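Local coordinates for GrgF (PDB 6LZH), which acts as a polyketide transferase in gregatin A biosynthesis, probably fusing two polyketide chains through Claisen condensation, at residues P44-L49 with L65-G70; H90-V95 with A126-V131; H159-R164 with S208-Y213; A232-P237 with N250-M255. All coordinates share one frame; numbering follows the deposited sequence.

Contact 1 (P44-L49 with L65-G70); sequences PKDAIL and LYDPRG
Lys45 and Asp67 carry this contact, their side chains crossing at about a right angle so that the carboxylate meets the lysine at both ends. Asp67 OD1 takes the backbone N-H of Lys45 at 2.7 Å, almost in line with its own C-O bond and with a nearly straight N-H...O angle of 166°. Asp67 OD2 accepts from Lys45 NZ at 2.5 Å, a short salt bridge in which the ammonium stands above the carboxylate plane. Two torsions shape the lysine for this: CG of Lys45 lies between the backbone N and the carbonyl carbon (chi1 68°), and the last bond then bends to set NZ (chi4 -69°). Asp46 joins the network weakly through OD1, 3.3 Å from Lys45 NZ; its carboxylate is nearly coplanar with that of Asp67, and the lysine charge between them probably eases their repulsion. Ala73 N also donates to Asp67 OD2, while Trp24 makes a cation-pi contact with Lys45. An alanine in place of Asp67 would probably leave the Lys45 N-H without this acceptor and its ammonium with the weak Asp46 bridge and Trp24, freer to turn. On the apolar side of the contact, Leu65 CG presses on Lys45 CB at 3.5 Å, and its CD1 meets Leu49 CD2, also at 3.5 Å; both carbon pairs are tight. The contact ties the loop after strand 32-38, at the start of helix 49-58, to the neighbouring parallel strand 62-66 and the residues that follow it, thereby closing a beta-alpha-beta unit of the alpha/beta hydrolase fold.

Contact 2 (H90-V95 with A126-V131); sequences HLHDAV and AFDKRV
Phe127 and Asp128 meet His92 where helix 116-127, the one following the nucleophile strand of the alpha/beta hydrolase fold, runs out into an Asx turn and a type I turn beside helix 84-99. Phe127 brings its CB to 3.9 Å from His92 NE2, a nitrogen whose hydrogen-bond partner is Tyr213 OH of the second subunit. Next, CB of Asp128 lies 3.5 Å from His92 ND1, and the imidazole and carboxylate planes stand almost perpendicular. A water in the plane of the ring joins them, 2.8 Å from His92 ND1 and donating to Asp128 OD2. CG of Asp128 lies anti to the backbone N (chi1 -173°), on the side of Arg130; its OD1 accepts both Arg130 N, which closes the Asx turn, and Arg130 NE at 2.8 Å on its syn side. NH2 of Arg130 completes this side-on grip at OD2 and also donates to His92 O at 3.0 Å, with an N-H...O angle of 146°. These bonds, with one from NH1 to Thr96 OG1, should restrain the guanidinium from turning, and Val95 CG1 sits over its centre, 3.6 Å above the plane. An alanine in place of Arg130 would probably leave the Asp128 carboxylate without its countercharge and open a gap beside Val95. Last comes Val131, crossing Val95 at about a right angle, its CG2 4.0 Å from Val95 CG2.

Contact 3 (H159-R164 with S208-Y213); sequences HDRASR and SVQTYY
Asp160 and Gln210 supply the direct hydrogen bond between the two helices: Gln210 NE2 donates to Asp160 OD2 at 2.9 Å, nearly straight at 163°. It uses the anti lone pair of that oxygen, and the amide and carboxylate planes are close to coplanar. The Gln210 chain bends at chi2 (-61°), which places CD beside Asp160 OD2. The same oxygen receives Arg164 NH1 on its syn side at 3.1 Å, a salt bridge within one helix turn. OD1 accepts from Met171 N, and the second N-H of Gln210 NE2 goes to Ala157 O, which should hold both flat groups against rotation. A water carries the next link, donating to Gln210 OE1 at 2.7 Å and accepting a longer bond from Arg161 NH1. That water lies 3.2 Å above the centre of the Tyr213 ring. Arg161 has its stronger partners, Glu89 and Asp93, on the second subunit. Van der Waals contact is modest: Val209 CG2 packs on Asp160 CB at 3.6 Å, and Gln210 CG lies at the edge of the Arg164 guanidinium, 3.5 Å from NH1. The segment axes approach to 11.1 Å and cross at -129°, consistent with helices joined mainly by polar side chains. Both helices lie between strands 133-137 and 232-237, where alpha/beta hydrolases commonly insert a helical cap; they are consistent with such a cap and also meet the second subunit.

Contact 4 (A232-P237 with N250-M255); sequences AMMVTP and NCFEHM
Met234 is the main bump on the strand, and its methyl fills a hollow on the helix between Cys251, Phe252 and Met255. Its chain runs extended to SD and then turns (chi3 -69°), which sets CE 3.7 Å from Phe252 N, close against the helix backbone. Two walls of the hollow are Cys251 CB and Met255 SD, each 4.0 Å from that methyl. Phe252 forms another: it slides past Met234 in the opposite direction, bringing ring atom CD1 to 3.9 Å from Met234 CB, while its own CB lies beside the methionine SD. Helix 245-254 here packs on strand 232-237 within the beta-alpha-beta unit that ends in strand 259-264, and the sheet side of the contact is made by the alternate residues Ala232 and Met234. A second, smaller fit lies at the end of the helix, where the chain leaves helical geometry at Met255. The thioether of that residue bends (chi3 63°) and carries CE onto the small CB of Ala232, 3.5 Å away. Beyond the strand, Leu261 of the adjacent strand also packs on Phe252, and Lys259 makes a cation-pi contact with the same ring.

Contacts 1 and 4 reach the same central sheet, their centres 23 Å apart, and both lie within about 10 Å of probable active-site residues: the side chain of Leu49 is about 8 Å from that of Cys115, and that of Met234 about 9 Å from that of Asp240. A bound sodium ion lies about 11 Å from the side chain of Met234. Contact 2 touches contact 1 directly, Tyr66 CE2 packing 3.7 Å from Ala94 CB, so helix 84-99 packs against strand 62-66 there. Within a chain, contacts 2 and 3 stay about 13 Å apart at their nearest atoms, yet the dimer brings them together: Tyr213 and Arg161 of one subunit meet His92 and Asp93 of the other.

Contact 1 (P44-L49 with L65-G70)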
# COMPACT_ATOMS: atom_id res chain seq x y z
N PRO A 44 1.54 -20.00 -9.06
CA PRO A 44 2.39 -20.65 -8.07
C PRO A 44 3.81 -20.81 -8.61
O PRO A 44 4.12 -20.47 -9.75
CB PRO A 44 1.71 -22.01 -7.88
CG PRO A 44 1.17 -22.32 -9.24
CD PRO A 44 0.71 -20.97 -9.81
N LYS A 45 4.68 -21.34 -7.76
CA LYS A 45 6.09 -21.55 -8.09
C LYS A 45 6.31 -22.64 -9.14
O LYS A 45 7.43 -22.78 -9.65
CB LYS A 45 6.84 -21.93 -6.82
CG LYS A 45 6.41 -23.30 -6.33
CD LYS A 45 6.70 -23.51 -4.87
CE LYS A 45 6.27 -24.91 -4.43
NZ LYS A 45 4.78 -25.01 -4.46
N ASP A 46 5.26 -23.40 -9.48
CA ASP A 46 5.45 -24.71 -10.09
C ASP A 46 5.90 -24.65 -11.56
O ASP A 46 6.58 -25.57 -12.02
CB ASP A 46 4.15 -25.51 -9.96
CG ASP A 46 3.92 -26.00 -8.55
OD1 ASP A 46 3.77 -25.16 -7.65
OD2 ASP A 46 3.90 -27.24 -8.33
N ALA A 47 5.52 -23.62 -12.30
CA ALA A 47 5.76 -23.60 -13.74
C ALA A 47 6.92 -22.69 -14.10
O ALA A 47 7.02 -21.57 -13.58
CB ALA A 47 4.52 -23.12 -14.50
N ILE A 48 7.79 -23.18 -14.99
CA ILE A 48 8.88 -22.45 -15.65
C ILE A 48 10.05 -22.18 -14.70
O ILE A 48 11.20 -22.52 -15.00
CB ILE A 48 8.39 -21.12 -16.26
CG1 ILE A 48 7.19 -21.36 -17.20
CG2 ILE A 48 9.53 -20.46 -17.03
CD1 ILE A 48 6.70 -20.08 -17.90
N LEU A 49 9.77 -21.54 -13.57
CA LEU A 49 10.84 -21.18 -12.65
C LEU A 49 11.65 -22.37 -12.14
O LEU A 49 12.87 -22.20 -11.93
CB LEU A 49 10.27 -20.38 -11.47
CG LEU A 49 10.19 -18.86 -11.67
CD1 LEU A 49 9.23 -18.53 -12.82
CD2 LEU A 49 9.73 -18.17 -10.41
N LEU A 65 12.46 -20.89 -4.08
CA LEU A 65 11.31 -20.66 -4.94
C LEU A 65 10.07 -20.95 -4.12
O LEU A 65 9.89 -22.09 -3.68
CB LEU A 65 11.40 -21.58 -6.17
CG LEU A 65 10.29 -21.60 -7.20
CD1 LEU A 65 9.98 -20.19 -7.62
CD2 LEU A 65 10.72 -22.47 -8.41
N TYR A 66 9.22 -19.96 -3.89
CA TYR A 66 8.11 -20.18 -2.97
C TYR A 66 6.79 -19.64 -3.50
O TYR A 66 6.75 -18.80 -4.40
CB TYR A 66 8.42 -19.60 -1.59
CG TYR A 66 8.48 -18.10 -1.43
CD1 TYR A 66 7.31 -17.34 -1.33
CD2 TYR A 66 9.70 -17.45 -1.28
CE1 TYR A 66 7.36 -15.99 -1.13
CE2 TYR A 66 9.76 -16.08 -1.07
CZ TYR A 66 8.59 -15.35 -1.00
OH TYR A 66 8.63 -13.99 -0.79
N ASP A 67 5.70 -20.19 -2.95
CA ASP A 67 4.37 -19.75 -3.33
C ASP A 67 4.03 -18.50 -2.53
O ASP A 67 4.16 -18.52 -1.29
CB ASP A 67 3.32 -20.85 -3.07
CG ASP A 67 3.39 -21.99 -4.08
OD1 ASP A 67 3.60 -21.70 -5.28
OD2 ASP A 67 3.22 -23.16 -3.70
N PRO A 68 3.68 -17.40 -3.18
CA PRO A 68 3.27 -16.20 -2.43
C PRO A 68 2.03 -16.48 -1.60
O PRO A 68 1.36 -17.51 -1.75
CB PRO A 68 3.01 -15.16 -3.52
CG PRO A 68 3.76 -15.67 -4.72
CD PRO A 68 3.70 -17.16 -4.63
N ARG A 69 1.73 -15.55 -0.70
CA ARG A 69 0.53 -15.62 0.11
C ARG A 69 -0.69 -15.95 -0.73
O ARG A 69 -0.92 -15.34 -1.78
CB ARG A 69 0.31 -14.28 0.81
CG ARG A 69 -0.70 -14.37 1.92
CD ARG A 69 -2.11 -14.07 1.46
NE ARG A 69 -2.32 -12.65 1.22
CZ ARG A 69 -3.47 -12.16 0.79
NH1 ARG A 69 -3.62 -10.85 0.58
NH2 ARG A 69 -4.49 -12.98 0.55
N GLY A 70 -1.50 -16.90 -0.25
CA GLY A 70 -2.78 -17.18 -0.87
C GLY A 70 -2.70 -17.96 -2.16
O GLY A 70 -3.67 -18.02 -2.90

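Contact 2 (H90-V95 with A126-V131)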
# COMPACT_ATOMS: atom_id res chain seq x y z
N HIS A 90 6.95 -9.73 2.28
CA HIS A 90 7.25 -11.13 2.52
C HIS A 90 8.62 -11.51 1.98
O HIS A 90 9.28 -12.39 2.53
CB HIS A 90 6.15 -12.00 1.93
CG HIS A 90 4.88 -11.96 2.71
ND1 HIS A 90 3.71 -12.54 2.27
CD2 HIS A 90 4.60 -11.42 3.93
CE1 HIS A 90 2.76 -12.35 3.17
NE2 HIS A 90 3.27 -11.68 4.18
N LEU A 91 9.08 -10.82 0.93
CA LEU A 91 10.44 -11.06 0.44
C LEU A 91 11.49 -10.59 1.45
O LEU A 91 12.57 -11.19 1.53
CB LEU A 91 10.66 -10.35 -0.90
CG LEU A 91 10.08 -11.06 -2.12
CD1 LEU A 91 10.29 -10.18 -3.35
CD2 LEU A 91 10.74 -12.43 -2.32
N HIS A 92 11.19 -9.54 2.22
CA HIS A 92 12.07 -9.20 3.34
C HIS A 92 12.11 -10.33 4.37
O HIS A 92 13.16 -10.63 4.95
CB HIS A 92 11.62 -7.92 4.03
CG HIS A 92 11.33 -6.77 3.11
ND1 HIS A 92 12.00 -6.58 1.92
CD2 HIS A 92 10.44 -5.76 3.20
CE1 HIS A 92 11.54 -5.49 1.33
NE2 HIS A 92 10.60 -4.97 2.09
N ASP A 93 10.97 -10.96 4.63
CA ASP A 93 10.95 -12.08 5.56
C ASP A 93 11.68 -13.28 4.98
O ASP A 93 12.36 -14.03 5.71
CB ASP A 93 9.50 -12.45 5.92
CG ASP A 93 8.78 -11.33 6.66
OD1 ASP A 93 9.50 -10.48 7.24
OD2 ASP A 93 7.52 -11.29 6.64
N ALA A 94 11.59 -13.46 3.67
CA ALA A 94 12.35 -14.54 3.02
C ALA A 94 13.85 -14.30 3.14
O ALA A 94 14.61 -15.23 3.43
CB ALA A 94 11.92 -14.65 1.55
N VAL A 95 14.30 -13.05 2.93
CA VAL A 95 15.72 -12.74 3.08
C VAL A 95 16.18 -13.04 4.51
O VAL A 95 17.23 -13.66 4.73
CB VAL A 95 15.99 -11.27 2.70
CG1 VAL A 95 17.34 -10.77 3.25
CG2 VAL A 95 15.90 -11.06 1.18
N ALA A 126 13.89 -1.97 -3.48
CA ALA A 126 13.83 -0.55 -3.14
C ALA A 126 13.98 -0.33 -1.65
O ALA A 126 14.48 0.72 -1.22
CB ALA A 126 12.49 0.03 -3.63
N PHE A 127 13.55 -1.29 -0.83
CA PHE A 127 13.45 -1.07 0.60
C PHE A 127 14.50 -1.82 1.41
O PHE A 127 14.81 -1.39 2.54
CB PHE A 127 12.06 -1.50 1.10
CG PHE A 127 10.92 -0.80 0.42
CD1 PHE A 127 10.97 0.57 0.21
CD2 PHE A 127 9.80 -1.50 -0.01
CE1 PHE A 127 9.92 1.24 -0.43
CE2 PHE A 127 8.74 -0.84 -0.63
CZ PHE A 127 8.81 0.54 -0.84
N ASP A 128 15.08 -2.89 0.88
CA ASP A 128 15.86 -3.82 1.69
C ASP A 128 17.31 -3.84 1.21
O ASP A 128 17.67 -4.56 0.28
CB ASP A 128 15.25 -5.22 1.63
CG ASP A 128 15.92 -6.20 2.57
OD1 ASP A 128 16.82 -5.77 3.33
OD2 ASP A 128 15.55 -7.40 2.55
N LYS A 129 18.17 -3.07 1.89
CA LYS A 129 19.58 -3.01 1.50
C LYS A 129 20.38 -4.24 1.91
O LYS A 129 21.59 -4.28 1.65
CB LYS A 129 20.22 -1.74 2.08
CG LYS A 129 19.62 -0.48 1.51
CD LYS A 129 19.78 -0.44 0.00
CE LYS A 129 18.73 0.47 -0.62
NZ LYS A 129 17.88 -0.23 -1.63
N ARG A 130 19.76 -5.24 2.55
CA ARG A 130 20.41 -6.54 2.70
C ARG A 130 20.46 -7.30 1.39
O ARG A 130 21.21 -8.28 1.29
CB ARG A 130 19.68 -7.38 3.76
CG ARG A 130 19.56 -6.68 5.13
CD ARG A 130 18.61 -7.45 6.04
NE ARG A 130 17.30 -7.58 5.42
CZ ARG A 130 16.36 -8.43 5.84
NH1 ARG A 130 16.58 -9.22 6.89
NH2 ARG A 130 15.20 -8.48 5.19
N VAL A 131 19.70 -6.89 0.38
CA VAL A 131 19.71 -7.55 -0.92
C VAL A 131 20.93 -7.07 -1.69
O VAL A 131 21.19 -5.87 -1.77
CB VAL A 131 18.39 -7.24 -1.67
CG1 VAL A 131 18.45 -7.71 -3.12
CG2 VAL A 131 17.20 -7.87 -0.93
O HOH W 1 13.80 -8.27 0.61

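Contact 3 (H159-R164 with S208-Y213)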
# COMPACT_ATOMS: atom_id res chain seq x y z
N HIS A 159 -18.71 -3.63 -2.32
CA HIS A 159 -19.72 -4.64 -2.01
C HIS A 159 -19.07 -5.89 -1.40
O HIS A 159 -19.63 -6.50 -0.48
CB HIS A 159 -20.51 -5.01 -3.26
CG HIS A 159 -21.57 -6.04 -3.02
ND1 HIS A 159 -21.39 -7.37 -3.34
CD2 HIS A 159 -22.81 -5.94 -2.50
CE1 HIS A 159 -22.49 -8.04 -3.03
NE2 HIS A 159 -23.36 -7.19 -2.53
N ASP A 160 -17.89 -6.26 -1.89
CA ASP A 160 -17.20 -7.44 -1.38
C ASP A 160 -16.84 -7.28 0.10
O ASP A 160 -17.05 -8.20 0.91
CB ASP A 160 -15.94 -7.69 -2.22
CG ASP A 160 -15.18 -8.92 -1.77
OD1 ASP A 160 -15.81 -10.00 -1.65
OD2 ASP A 160 -13.97 -8.80 -1.51
N ARG A 161 -16.29 -6.11 0.48
CA ARG A 161 -16.00 -5.84 1.89
C ARG A 161 -17.24 -6.05 2.75
O ARG A 161 -17.21 -6.76 3.77
CB ARG A 161 -15.52 -4.39 2.07
CG ARG A 161 -14.14 -4.06 1.55
CD ARG A 161 -13.64 -2.71 2.12
NE ARG A 161 -13.08 -2.85 3.47
CZ ARG A 161 -11.82 -3.18 3.74
NH1 ARG A 161 -10.96 -3.42 2.76
NH2 ARG A 161 -11.40 -3.27 5.00
N ALA A 162 -18.33 -5.36 2.39
CA ALA A 162 -19.54 -5.37 3.21
C ALA A 162 -20.14 -6.77 3.29
O ALA A 162 -20.64 -7.18 4.35
CB ALA A 162 -20.57 -4.40 2.63
N SER A 163 -20.09 -7.52 2.18
CA SER A 163 -20.64 -8.87 2.16
C SER A 163 -19.79 -9.82 3.01
O SER A 163 -20.33 -10.66 3.73
CB SER A 163 -20.73 -9.37 0.71
OG SER A 163 -21.54 -8.50 -0.10
N ARG A 164 -18.47 -9.70 2.92
CA ARG A 164 -17.62 -10.53 3.77
C ARG A 164 -17.82 -10.19 5.25
O ARG A 164 -17.79 -11.09 6.10
CB ARG A 164 -16.17 -10.37 3.35
CG ARG A 164 -15.86 -11.00 2.00
CD ARG A 164 -14.61 -10.38 1.41
NE ARG A 164 -13.41 -10.78 2.16
CZ ARG A 164 -12.20 -10.36 1.84
NH1 ARG A 164 -12.05 -9.53 0.81
NH2 ARG A 164 -11.14 -10.74 2.54
N SER A 208 -9.27 -12.26 -6.84
CA SER A 208 -10.17 -11.53 -5.97
C SER A 208 -10.41 -10.12 -6.51
O SER A 208 -9.52 -9.51 -7.10
CB SER A 208 -9.60 -11.43 -4.55
OG SER A 208 -8.52 -10.52 -4.53
N VAL A 209 -11.62 -9.61 -6.31
CA VAL A 209 -11.88 -8.22 -6.69
C VAL A 209 -11.01 -7.27 -5.88
O VAL A 209 -10.74 -6.15 -6.33
CB VAL A 209 -13.37 -7.85 -6.54
CG1 VAL A 209 -14.25 -8.79 -7.34
CG2 VAL A 209 -13.81 -7.84 -5.08
N GLN A 210 -10.58 -7.66 -4.68
CA GLN A 210 -9.73 -6.77 -3.90
C GLN A 210 -8.37 -6.58 -4.55
O GLN A 210 -7.69 -5.59 -4.26
CB GLN A 210 -9.57 -7.31 -2.47
CG GLN A 210 -10.90 -7.42 -1.72
CD GLN A 210 -11.59 -6.07 -1.58
OE1 GLN A 210 -10.93 -5.02 -1.46
NE2 GLN A 210 -12.92 -6.08 -1.59
N THR A 211 -7.96 -7.53 -5.40
CA THR A 211 -6.69 -7.38 -6.10
C THR A 211 -6.63 -6.06 -6.85
O THR A 211 -5.63 -5.34 -6.78
CB THR A 211 -6.48 -8.56 -7.06
OG1 THR A 211 -6.34 -9.78 -6.31
CG2 THR A 211 -5.25 -8.33 -7.92
N TYR A 212 -7.72 -5.70 -7.54
CA TYR A 212 -7.72 -4.46 -8.32
C TYR A 212 -7.72 -3.23 -7.40
O TYR A 212 -7.04 -2.24 -7.68
CB TYR A 212 -8.92 -4.43 -9.27
CG TYR A 212 -8.89 -3.24 -10.21
CD1 TYR A 212 -8.20 -3.29 -11.42
CD2 TYR A 212 -9.54 -2.05 -9.89
CE1 TYR A 212 -8.15 -2.20 -12.29
CE2 TYR A 212 -9.50 -0.95 -10.75
CZ TYR A 212 -8.80 -1.03 -11.94
OH TYR A 212 -8.76 0.06 -12.79
N TYR A 213 -8.48 -3.29 -6.29
CA TYR A 213 -8.46 -2.22 -5.29
C TYR A 213 -7.04 -1.93 -4.80
O TYR A 213 -6.60 -0.77 -4.79
CB TYR A 213 -9.36 -2.60 -4.11
CG TYR A 213 -9.35 -1.60 -2.96
CD1 TYR A 213 -8.37 -1.64 -1.96
CD2 TYR A 213 -10.33 -0.61 -2.86
CE1 TYR A 213 -8.36 -0.72 -0.91
CE2 TYR A 213 -10.32 0.32 -1.82
CZ TYR A 213 -9.34 0.25 -0.84
OH TYR A 213 -9.35 1.16 0.20
O HOH W 2 -11.40 -2.60 -0.27

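Contact 4 (A232-P237 with N250-M255)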
# COMPACT_ATOMS: atom_id res chain seq x y z
N ALA A 232 20.67 -3.41 -10.08
CA ALA A 232 19.41 -3.93 -10.58
C ALA A 232 19.49 -4.17 -12.08
O ALA A 232 20.07 -3.37 -12.83
CB ALA A 232 18.25 -2.98 -10.29
N MET A 233 18.93 -5.29 -12.53
CA MET A 233 18.92 -5.63 -13.94
C MET A 233 17.49 -5.84 -14.40
O MET A 233 16.73 -6.58 -13.77
CB MET A 233 19.73 -6.89 -14.21
CG MET A 233 19.64 -7.33 -15.62
SD MET A 233 20.73 -8.77 -15.88
CE MET A 233 20.49 -9.02 -17.64
N MET A 234 17.13 -5.23 -15.52
CA MET A 234 15.85 -5.53 -16.15
C MET A 234 16.07 -6.33 -17.42
O MET A 234 16.98 -6.02 -18.21
CB MET A 234 15.06 -4.27 -16.48
CG MET A 234 13.61 -4.62 -16.84
SD MET A 234 12.65 -3.13 -17.12
CE MET A 234 12.54 -2.44 -15.46
N VAL A 235 15.23 -7.33 -17.63
CA VAL A 235 15.27 -8.19 -18.81
C VAL A 235 13.93 -8.08 -19.51
O VAL A 235 12.92 -8.61 -19.03
CB VAL A 235 15.60 -9.64 -18.45
CG1 VAL A 235 15.59 -10.51 -19.71
CG2 VAL A 235 16.94 -9.70 -17.73
N THR A 236 13.93 -7.38 -20.64
CA THR A 236 12.70 -6.91 -21.27
C THR A 236 12.58 -7.53 -22.66
O THR A 236 13.43 -7.28 -23.52
CB THR A 236 12.69 -5.38 -21.36
OG1 THR A 236 12.58 -4.82 -20.04
CG2 THR A 236 11.53 -4.88 -22.20
N PRO A 237 11.56 -8.35 -22.92
CA PRO A 237 11.34 -8.81 -24.29
C PRO A 237 11.04 -7.62 -25.18
O PRO A 237 10.37 -6.68 -24.76
CB PRO A 237 10.14 -9.76 -24.16
CG PRO A 237 10.09 -10.15 -22.67
CD PRO A 237 10.55 -8.88 -21.98
N ASN A 250 9.82 2.33 -19.39
CA ASN A 250 9.47 3.47 -18.55
C ASN A 250 9.92 3.23 -17.11
O ASN A 250 10.53 4.11 -16.49
CB ASN A 250 7.95 3.71 -18.62
CG ASN A 250 7.55 4.45 -19.90
OD1 ASN A 250 8.40 5.04 -20.58
ND2 ASN A 250 6.26 4.44 -20.24
N CYS A 251 9.68 2.03 -16.59
CA CYS A 251 10.16 1.71 -15.26
C CYS A 251 11.69 1.79 -15.20
O CYS A 251 12.26 2.40 -14.27
CB CYS A 251 9.65 0.33 -14.85
SG CYS A 251 10.06 -0.14 -13.14
N PHE A 252 12.38 1.19 -16.17
CA PHE A 252 13.84 1.28 -16.21
C PHE A 252 14.30 2.73 -16.23
O PHE A 252 15.27 3.09 -15.56
CB PHE A 252 14.41 0.53 -17.42
CG PHE A 252 15.92 0.37 -17.38
CD1 PHE A 252 16.49 -0.64 -16.62
CD2 PHE A 252 16.75 1.23 -18.08
CE1 PHE A 252 17.86 -0.80 -16.54
CE2 PHE A 252 18.17 1.07 -18.03
CZ PHE A 252 18.70 0.06 -17.24
N GLU A 253 13.60 3.58 -16.98
CA GLU A 253 14.01 4.98 -17.06
C GLU A 253 13.89 5.68 -15.71
O GLU A 253 14.71 6.55 -15.39
CB GLU A 253 13.21 5.70 -18.15
CG GLU A 253 13.62 5.22 -19.54
CD GLU A 253 12.91 5.93 -20.68
OE1 GLU A 253 13.18 7.13 -20.89
OE2 GLU A 253 12.09 5.28 -21.37
N HIS A 254 12.92 5.27 -14.88
CA HIS A 254 12.75 5.85 -13.55
C HIS A 254 13.77 5.35 -12.54
O HIS A 254 13.96 5.99 -11.49
CB HIS A 254 11.34 5.57 -13.02
CG HIS A 254 10.29 6.45 -13.60
ND1 HIS A 254 9.68 6.19 -14.81
CD2 HIS A 254 9.74 7.60 -13.14
CE1 HIS A 254 8.80 7.14 -15.07
NE2 HIS A 254 8.82 8.01 -14.07
N MET A 255 14.45 4.24 -12.82
CA MET A 255 15.46 3.75 -11.90
C MET A 255 16.76 4.55 -12.02
O MET A 255 17.06 5.17 -13.05
CB MET A 255 15.72 2.26 -12.16
CG MET A 255 14.48 1.39 -11.86
SD MET A 255 14.48 -0.20 -12.71
CE MET A 255 15.92 -0.98 -12.01